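PDB 6JL3: ubiquitin domain-containing protein DSK2,putative from Plasmodium falciparum, which probably acts as a ubiquitin-binding shuttle factor, its ubiquitin-like domain being the part expected to be recognised by receptors of the proteasome. Local coordinates for residues F9-G14 and V38-E43; F17-E22 and K31-E36; A44-I47 and K52-K55. All coordinates share one frame; numbering follows the deposited sequence.

Contact 1: F9-G14 and V38-E43; sequences FKVTGG and VDIPVE
A chi1 of -172° puts V11 CG1 across the CA-CB bond from the amide nitrogen and leaves CG2 beside that nitrogen, so that each methyl meets a different residue of the loop V38-E43. CG1 lies beside the carbonyl carbon of V11 and reaches toward I40, while CG2 turns toward V38. On the other side, I40 sets CG1 opposite its own carbonyl carbon and runs on extended (chi2 176°), which carries CD1 forward to the strand.

The closer touch is V11 CG1 to I40 CD1 at 3.8 Å, a methyl against a methyl, the two side chains sliding past each other in opposite directions. V38 comes less near: V11 CG2 stands 4.3 Å from V38 CG1. No hydrogen bond crosses between the segments, and their backbones stay well apart, the CA atoms of V11 and V38 being 8.4 Å from each other. Within the loop, D39 is the centre of an inverse gamma turn, with a weak bond from I40 N to V38 O at 3.0 Å. This tight turn brings V38 and I40 round so that both present their side chains to V11.

The aromatic ring of F17, on the neighbouring strand 15-21, packs against both V11 and V38, and L73 of strand 70-75 adds another apolar surface to V38. The I40 carbonyl, for its part, is held by the amide NE2 of Q45.

V11 is the last residue of strand 5-11 before the hairpin turn, so the contact closes one end of the apolar layer between sheet and helix. Its chemistry is wholly aliphatic: the loop after helix 27-35 meets the strand end through two methyl contacts, one of them loose, with no polar bond to fix the approach.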
loop_
_atom_site.group_PDB
_atom_site.type_symbol
_atom_site.label_atom_id
_atom_site.label_comp_id
_atom_site.label_asym_id
_atom_site.label_seq_id
_atom_site.Cartn_x
_atom_site.Cartn_y
_atom_site.Cartn_z
ATOM N N PHE A 9 6.580 -1.716 2.270
ATOM C CA PHE A 9 5.664 -1.447 3.362
ATOM C C PHE A 9 6.342 -1.691 4.697
ATOM O O PHE A 9 7.013 -2.714 4.893
ATOM C CB PHE A 9 4.431 -2.331 3.266
ATOM C CG PHE A 9 3.513 -1.903 2.194
ATOM C CD1 PHE A 9 3.698 -2.353 0.904
ATOM C CD2 PHE A 9 2.496 -1.003 2.457
ATOM C CE1 PHE A 9 2.873 -1.937 -0.098
ATOM C CE2 PHE A 9 1.661 -0.587 1.458
ATOM C CZ PHE A 9 1.853 -1.052 0.178
ATOM N N LYS A 10 6.158 -0.744 5.609
ATOM C CA LYS A 10 6.462 -0.910 7.020
ATOM C C LYS A 10 5.134 -1.089 7.735
ATOM O O LYS A 10 4.263 -0.207 7.665
ATOM C CB LYS A 10 7.216 0.303 7.546
ATOM C CG LYS A 10 8.620 0.386 6.985
ATOM C CD LYS A 10 9.357 1.600 7.495
ATOM C CE LYS A 10 10.845 1.531 7.176
ATOM N NZ LYS A 10 11.582 2.650 7.836
ATOM N N VAL A 11 4.971 -2.240 8.382
ATOM C CA VAL A 11 3.717 -2.646 8.996
ATOM C C VAL A 11 3.896 -2.693 10.505
ATOM O O VAL A 11 4.945 -3.124 11.003
ATOM C CB VAL A 11 3.295 -4.036 8.474
ATOM C CG1 VAL A 11 1.900 -4.389 8.952
ATOM C CG2 VAL A 11 3.403 -4.102 6.958
ATOM N N THR A 12 2.851 -2.280 11.232
ATOM C CA THR A 12 2.874 -2.346 12.687
ATOM C C THR A 12 3.352 -3.719 13.143
ATOM O O THR A 12 3.013 -4.751 12.549
ATOM C CB THR A 12 1.471 -2.104 13.249
ATOM O OG1 THR A 12 0.926 -0.906 12.701
ATOM C CG2 THR A 12 1.505 -1.957 14.763
ATOM N N GLY A 13 4.142 -3.730 14.211
ATOM C CA GLY A 13 4.711 -4.959 14.713
ATOM C C GLY A 13 6.045 -5.326 14.120
ATOM O O GLY A 13 6.432 -6.499 14.188
ATOM N N GLY A 14 6.760 -4.372 13.535
ATOM C CA GLY A 14 8.099 -4.635 13.041
ATOM C C GLY A 14 8.152 -5.548 11.838
ATOM O O GLY A 14 9.083 -6.351 11.710
ATOM N N VAL A 38 0.351 -9.933 4.662
ATOM C CA VAL A 38 0.340 -9.771 6.110
ATOM C C VAL A 38 -1.067 -10.057 6.615
ATOM O O VAL A 38 -2.045 -10.006 5.867
ATOM C CB VAL A 38 0.795 -8.362 6.561
ATOM C CG1 VAL A 38 2.224 -8.109 6.120
ATOM C CG2 VAL A 38 -0.134 -7.268 6.038
ATOM N N ASP A 39 -1.158 -10.345 7.913
ATOM C CA ASP A 39 -2.413 -10.775 8.529
ATOM C C ASP A 39 -3.238 -9.579 9.003
ATOM O O ASP A 39 -3.561 -9.438 10.184
ATOM C CB ASP A 39 -2.111 -11.732 9.677
ATOM C CG ASP A 39 -3.354 -12.353 10.279
ATOM O OD1 ASP A 39 -4.342 -12.567 9.549
ATOM O OD2 ASP A 39 -3.328 -12.631 11.496
ATOM N N ILE A 40 -3.582 -8.702 8.053
ATOM C CA ILE A 40 -4.509 -7.608 8.289
ATOM C C ILE A 40 -5.535 -7.648 7.166
ATOM O O ILE A 40 -5.174 -7.480 5.996
ATOM C CB ILE A 40 -3.820 -6.233 8.323
ATOM C CG1 ILE A 40 -2.651 -6.219 9.306
ATOM C CG2 ILE A 40 -4.836 -5.153 8.698
ATOM C CD1 ILE A 40 -1.877 -4.908 9.308
ATOM N N PRO A 41 -6.818 -7.865 7.453
ATOM C CA PRO A 41 -7.814 -7.919 6.380
ATOM C C PRO A 41 -8.021 -6.544 5.766
ATOM O O PRO A 41 -7.777 -5.506 6.384
ATOM C CB PRO A 41 -9.084 -8.404 7.085
ATOM C CG PRO A 41 -8.915 -7.958 8.500
ATOM C CD PRO A 41 -7.431 -8.015 8.788
ATOM N N VAL A 42 -8.501 -6.554 4.522
ATOM C CA VAL A 42 -8.587 -5.323 3.737
ATOM C C VAL A 42 -9.319 -4.234 4.506
ATOM O O VAL A 42 -8.890 -3.075 4.539
ATOM C CB VAL A 42 -9.260 -5.616 2.387
ATOM C CG1 VAL A 42 -9.732 -4.335 1.730
ATOM C CG2 VAL A 42 -8.302 -6.383 1.499
ATOM N N GLU A 43 -10.449 -4.581 5.111
ATOM C CA GLU A 43 -11.301 -3.580 5.739
ATOM C C GLU A 43 -10.666 -2.954 6.975
ATOM O O GLU A 43 -11.082 -1.862 7.376
ATOM C CB GLU A 43 -12.661 -4.204 6.051
ATOM C CG GLU A 43 -13.418 -4.684 4.806
ATOM C CD GLU A 43 -13.049 -6.096 4.351
ATOM O OE1 GLU A 43 -13.651 -6.563 3.363
ATOM O OE2 GLU A 43 -12.169 -6.740 4.966
#

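Contact 2: F17-E22 and K31-E36; sequences FTVAIE and KKICAE
The ring of F17 meets the helix with its edge: C34 SG lies close to the ring plane, 86° off the normal and 5.2 Å from the centroid of the F17 ring, in a Cys sulfur-aromatic contact. The nearest ring atom is F17 CZ, 3.9 Å from C34 SG. V19 CG1, from the same strand, also sits in the ring plane at the edge. The F9 ring lies offset over one face, nearly parallel; the H37 ring also meets F17, its plane almost parallel.

Further along the strand, I33 bridges V19 and I21 with two branches of one side chain. Its CG2 meets V19 CG1 at 3.8 Å, and its CD1 meets I21 CG2 at 3.7 Å; in both pairs the side chains cross obliquely. I33 CG1 is opposite its carbonyl carbon, and the extended continuation sends CD1 toward I21 and leaves CG2 for V19. In I21 the longer CG1 branch sits between the backbone N and the carbonyl carbon (chi1 61°), and it is the short CG2 methyl that meets I33 CD1.

F17, V19 and I21 are alternate residues of the strand, all facing the helix, whereas A20 points away. They offer I33 and C34 an apolar row, without a hydrogen bond between the segments.

The strand segment 17-21 and helix segment 31-35 run at 136° to each other, with their axes 10.4 Å apart at closest approach. Strand 15-21 is the sheet's outer strand within the chain and pairs with strand 5-11, whose F9 also touches C34. Beyond I33, I25 adds to the apolar surface; on the far flank of the helix, K31 packs against I47 of strand 45-49.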
loop_
_atom_site.group_PDB
_atom_site.type_symbol
_atom_site.label_atom_id
_atom_site.label_comp_id
_atom_site.label_asym_id
_atom_site.label_seq_id
_atom_site.Cartn_x
_atom_site.Cartn_y
_atom_site.Cartn_z
ATOM N N PHE A 17 7.696 -5.770 4.000
ATOM C CA PHE A 17 7.706 -6.506 2.741
ATOM C C PHE A 17 7.707 -5.508 1.594
ATOM O O PHE A 17 7.320 -4.349 1.758
ATOM C CB PHE A 17 6.531 -7.498 2.610
ATOM C CG PHE A 17 5.187 -6.839 2.505
ATOM C CD1 PHE A 17 4.500 -6.458 3.647
ATOM C CD2 PHE A 17 4.604 -6.590 1.271
ATOM C CE1 PHE A 17 3.269 -5.845 3.563
ATOM C CE2 PHE A 17 3.372 -5.977 1.185
ATOM C CZ PHE A 17 2.702 -5.599 2.330
ATOM N N THR A 18 8.146 -5.978 0.426
ATOM C CA THR A 18 8.157 -5.185 -0.797
ATOM C C THR A 18 7.405 -5.952 -1.872
ATOM O O THR A 18 7.534 -7.175 -1.968
ATOM C CB THR A 18 9.600 -4.914 -1.267
ATOM O OG1 THR A 18 10.303 -4.188 -0.248
ATOM C CG2 THR A 18 9.632 -4.127 -2.571
ATOM N N VAL A 19 6.603 -5.231 -2.661
ATOM C CA VAL A 19 5.873 -5.811 -3.780
ATOM C C VAL A 19 6.164 -5.026 -5.052
ATOM O O VAL A 19 6.515 -3.847 -5.021
ATOM C CB VAL A 19 4.350 -5.881 -3.532
ATOM C CG1 VAL A 19 4.026 -7.011 -2.578
ATOM C CG2 VAL A 19 3.819 -4.550 -3.007
ATOM N N ALA A 20 6.003 -5.704 -6.181
ATOM C CA ALA A 20 6.113 -5.095 -7.501
ATOM C C ALA A 20 4.705 -4.970 -8.063
ATOM O O ALA A 20 4.020 -5.980 -8.252
ATOM C CB ALA A 20 6.986 -5.952 -8.418
ATOM N N ILE A 21 4.278 -3.736 -8.313
ATOM C CA ILE A 21 2.900 -3.437 -8.660
ATOM C C ILE A 21 2.860 -2.548 -9.898
ATOM O O ILE A 21 3.806 -1.812 -10.196
ATOM C CB ILE A 21 2.174 -2.748 -7.484
ATOM C CG1 ILE A 21 2.856 -1.424 -7.119
ATOM C CG2 ILE A 21 2.140 -3.663 -6.274
ATOM C CD1 ILE A 21 2.068 -0.585 -6.134
ATOM N N GLU A 22 1.747 -2.612 -10.614
ATOM C CA GLU A 22 1.492 -1.630 -11.660
ATOM C C GLU A 22 1.158 -0.298 -11.002
ATOM O O GLU A 22 0.342 -0.261 -10.079
ATOM C CB GLU A 22 0.331 -2.072 -12.524
ATOM C CG GLU A 22 0.717 -3.124 -13.516
ATOM C CD GLU A 22 0.334 -4.514 -13.067
ATOM O OE1 GLU A 22 0.702 -5.470 -13.776
ATOM O OE2 GLU A 22 -0.331 -4.659 -12.016
ATOM N N LYS A 31 -4.507 -2.729 -1.185
ATOM C CA LYS A 31 -4.879 -3.383 0.066
ATOM C C LYS A 31 -5.065 -4.884 -0.131
ATOM O O LYS A 31 -4.687 -5.686 0.733
ATOM C CB LYS A 31 -6.155 -2.769 0.636
ATOM C CG LYS A 31 -5.989 -1.361 1.178
ATOM C CD LYS A 31 -7.294 -0.823 1.750
ATOM C CE LYS A 31 -7.068 0.508 2.440
ATOM N NZ LYS A 31 -8.347 1.131 2.866
ATOM N N LYS A 32 -5.669 -5.291 -1.248
ATOM C CA LYS A 32 -5.826 -6.717 -1.523
ATOM C C LYS A 32 -4.469 -7.402 -1.624
ATOM O O LYS A 32 -4.291 -8.522 -1.123
ATOM C CB LYS A 32 -6.668 -6.932 -2.782
ATOM C CG LYS A 32 -8.128 -6.557 -2.575
ATOM C CD LYS A 32 -8.899 -6.498 -3.877
ATOM C CE LYS A 32 -10.362 -6.200 -3.599
ATOM N NZ LYS A 32 -11.155 -6.088 -4.854
ATOM N N ILE A 33 -3.491 -6.741 -2.250
ATOM C CA ILE A 33 -2.129 -7.261 -2.278
ATOM C C ILE A 33 -1.571 -7.359 -0.861
ATOM O O ILE A 33 -0.986 -8.376 -0.470
ATOM C CB ILE A 33 -1.242 -6.382 -3.180
ATOM C CG1 ILE A 33 -1.653 -6.521 -4.650
ATOM C CG2 ILE A 33 0.229 -6.744 -2.995
ATOM C CD1 ILE A 33 -1.004 -5.495 -5.572
ATOM N N CYS A 34 -1.743 -6.306 -0.061
ATOM C CA CYS A 34 -1.214 -6.311 1.298
ATOM C C CYS A 34 -1.800 -7.458 2.112
ATOM O O CYS A 34 -1.090 -8.093 2.907
ATOM C CB CYS A 34 -1.495 -4.979 1.989
ATOM S SG CYS A 34 -0.478 -3.614 1.427
ATOM N N ALA A 35 -3.097 -7.740 1.931
ATOM C CA ALA A 35 -3.739 -8.804 2.694
ATOM C C ALA A 35 -3.200 -10.180 2.328
ATOM O O ALA A 35 -3.309 -11.103 3.138
ATOM C CB ALA A 35 -5.259 -8.776 2.486
ATOM N N GLU A 36 -2.626 -10.336 1.138
ATOM C CA GLU A 36 -1.964 -11.576 0.750
ATOM C C GLU A 36 -0.525 -11.651 1.241
ATOM O O GLU A 36 0.133 -12.675 1.020
ATOM C CB GLU A 36 -2.064 -11.751 -0.772
ATOM C CG GLU A 36 -3.508 -12.023 -1.203
ATOM C CD GLU A 36 -3.711 -12.325 -2.680
ATOM O OE1 GLU A 36 -2.780 -12.158 -3.489
ATOM O OE2 GLU A 36 -4.839 -12.741 -3.033
#

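Contact 3: A44-I47 and K52-K55; sequences AQRI and KILK
A beta hairpin joins strand 45-49 to the short strand 52-53 at the sheet's edge, and this contact lies where its two arms begin to part. The direct backbone bond here runs from L54 N to I47 O, 2.9 Å long and nearly straight, with an N-H...O angle of 170°; the donor sits almost on the extension of the carbonyl bond. The same oxygen takes a CA-H...O contact from I53, whose CA is 3.5 Å from I47 O.

One step further the backbones no longer reach each other, and a water fills in. It accepts from I47 N at 2.9 Å and donates to L54 O at 2.8 Å, so both polar atoms keep a partner across the widening gap.

Side chains meet on both sides of the hairpin. On the inner side, I47 CG2 packs on L54 CD1 at 3.9 Å, continuing the core toward M71, V27 and Y63. On the outer side, R46 bends at chi2 (-66°), laying its CD 4.1 Å from I53 CG2 and letting the guanidinium turn back to its own strand. There R46 NH1 bonds to Q45 O at 2.8 Å; the donor stands above the carbonyl plane, yet the oxygen lies in the plane of the guanidinium. E43 O is a second acceptor for R46 NH1.

Strand 45-49 pairs on its other side with strand 70-75, and the short edge strand beyond it completes the 2-1-5-3-4 strand order of the ubiquitin beta-grasp fold.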
loop_
_atom_site.group_PDB
_atom_site.type_symbol
_atom_site.label_atom_id
_atom_site.label_comp_id
_atom_site.label_asym_id
_atom_site.label_seq_id
_atom_site.Cartn_x
_atom_site.Cartn_y
_atom_site.Cartn_z
ATOM N N ALA A 44 -9.668 -3.599 7.579
ATOM C CA ALA A 44 -8.981 -3.038 8.739
ATOM C C ALA A 44 -7.724 -2.264 8.372
ATOM O O ALA A 44 -7.121 -1.634 9.247
ATOM C CB ALA A 44 -8.591 -4.148 9.718
ATOM N N GLN A 45 -7.304 -2.308 7.111
ATOM C CA GLN A 45 -6.061 -1.679 6.712
ATOM C C GLN A 45 -6.223 -0.188 6.491
ATOM O O GLN A 45 -7.202 0.270 5.887
ATOM C CB GLN A 45 -5.584 -2.259 5.392
ATOM C CG GLN A 45 -5.111 -3.670 5.440
ATOM C CD GLN A 45 -4.657 -4.159 4.086
ATOM O OE1 GLN A 45 -4.246 -3.375 3.226
ATOM N NE2 GLN A 45 -4.741 -5.464 3.875
ATOM N N ARG A 46 -5.213 0.566 6.916
ATOM C CA ARG A 46 -5.071 1.968 6.532
ATOM C C ARG A 46 -3.673 2.126 5.951
ATOM O O ARG A 46 -2.677 1.816 6.626
ATOM C CB ARG A 46 -5.274 2.888 7.742
ATOM C CG ARG A 46 -6.621 2.710 8.440
ATOM C CD ARG A 46 -7.797 3.124 7.555
ATOM N NE ARG A 46 -9.080 2.972 8.241
ATOM C CZ ARG A 46 -9.854 1.897 8.163
ATOM N NH1 ARG A 46 -9.493 0.857 7.425
ATOM N NH2 ARG A 46 -11.002 1.860 8.826
ATOM N N ILE A 47 -3.596 2.544 4.685
ATOM C CA ILE A 47 -2.321 2.784 4.019
ATOM C C ILE A 47 -1.985 4.262 4.144
ATOM O O ILE A 47 -2.773 5.132 3.729
ATOM C CB ILE A 47 -2.344 2.317 2.557
ATOM C CG1 ILE A 47 -2.598 0.808 2.487
ATOM C CG2 ILE A 47 -1.030 2.700 1.881
ATOM C CD1 ILE A 47 -2.676 0.243 1.079
ATOM N N LYS A 52 -1.013 11.105 4.394
ATOM C CA LYS A 52 -2.433 10.911 4.186
ATOM C C LYS A 52 -2.819 9.446 4.314
ATOM O O LYS A 52 -2.004 8.544 4.107
ATOM C CB LYS A 52 -2.850 11.366 2.792
ATOM C CG LYS A 52 -2.742 12.844 2.596
ATOM C CD LYS A 52 -3.107 13.236 1.182
ATOM C CE LYS A 52 -2.007 12.862 0.200
ATOM N NZ LYS A 52 -0.833 13.780 0.273
ATOM N N ILE A 53 -4.089 9.234 4.644
ATOM C CA ILE A 53 -4.733 7.933 4.541
ATOM C C ILE A 53 -5.234 7.808 3.105
ATOM O O ILE A 53 -6.134 8.544 2.697
ATOM C CB ILE A 53 -5.889 7.793 5.543
ATOM C CG1 ILE A 53 -5.409 7.980 6.988
ATOM C CG2 ILE A 53 -6.538 6.416 5.393
ATOM C CD1 ILE A 53 -6.539 8.141 7.999
ATOM N N LEU A 54 -4.648 6.902 2.325
ATOM C CA LEU A 54 -5.011 6.821 0.917
ATOM C C LEU A 54 -6.426 6.269 0.756
ATOM O O LEU A 54 -6.889 5.448 1.550
ATOM C CB LEU A 54 -4.010 5.950 0.165
ATOM C CG LEU A 54 -2.550 6.409 0.241
ATOM C CD1 LEU A 54 -1.737 5.562 -0.743
ATOM C CD2 LEU A 54 -2.359 7.882 -0.037
ATOM N N LYS A 55 -7.108 6.728 -0.297
ATOM C CA LYS A 55 -8.531 6.463 -0.505
ATOM C C LYS A 55 -8.754 5.309 -1.483
ATOM O O LYS A 55 -8.235 5.325 -2.605
ATOM C CB LYS A 55 -9.226 7.730 -1.019
ATOM C CG LYS A 55 -9.226 8.908 -0.033
ATOM C CD LYS A 55 -9.952 8.543 1.259
ATOM C CE LYS A 55 -9.886 9.645 2.318
ATOM N NZ LYS A 55 -10.638 10.867 1.915
HETATM O O HOH W 1 -6.056 3.503 3.448
#

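Overall arrangement
Contacts 1 and 2 have centres about 11 Å apart, as do contacts 1 and 3; the centres of contacts 2 and 3 are about 14 Å apart, on opposite sides of the middle of the chain. Along the sequence contact 2 is nested inside the loop closed by contact 1, and contact 3 follows both. All three reach the same mixed sheet, and contact 2 lays helix 27-35 against it. Q45 of contact 3 also reaches the helix, its NE2 bonding to K31 O. Together they join both hairpins, the helix and the loop after it into one compact ubiquitin-like domain.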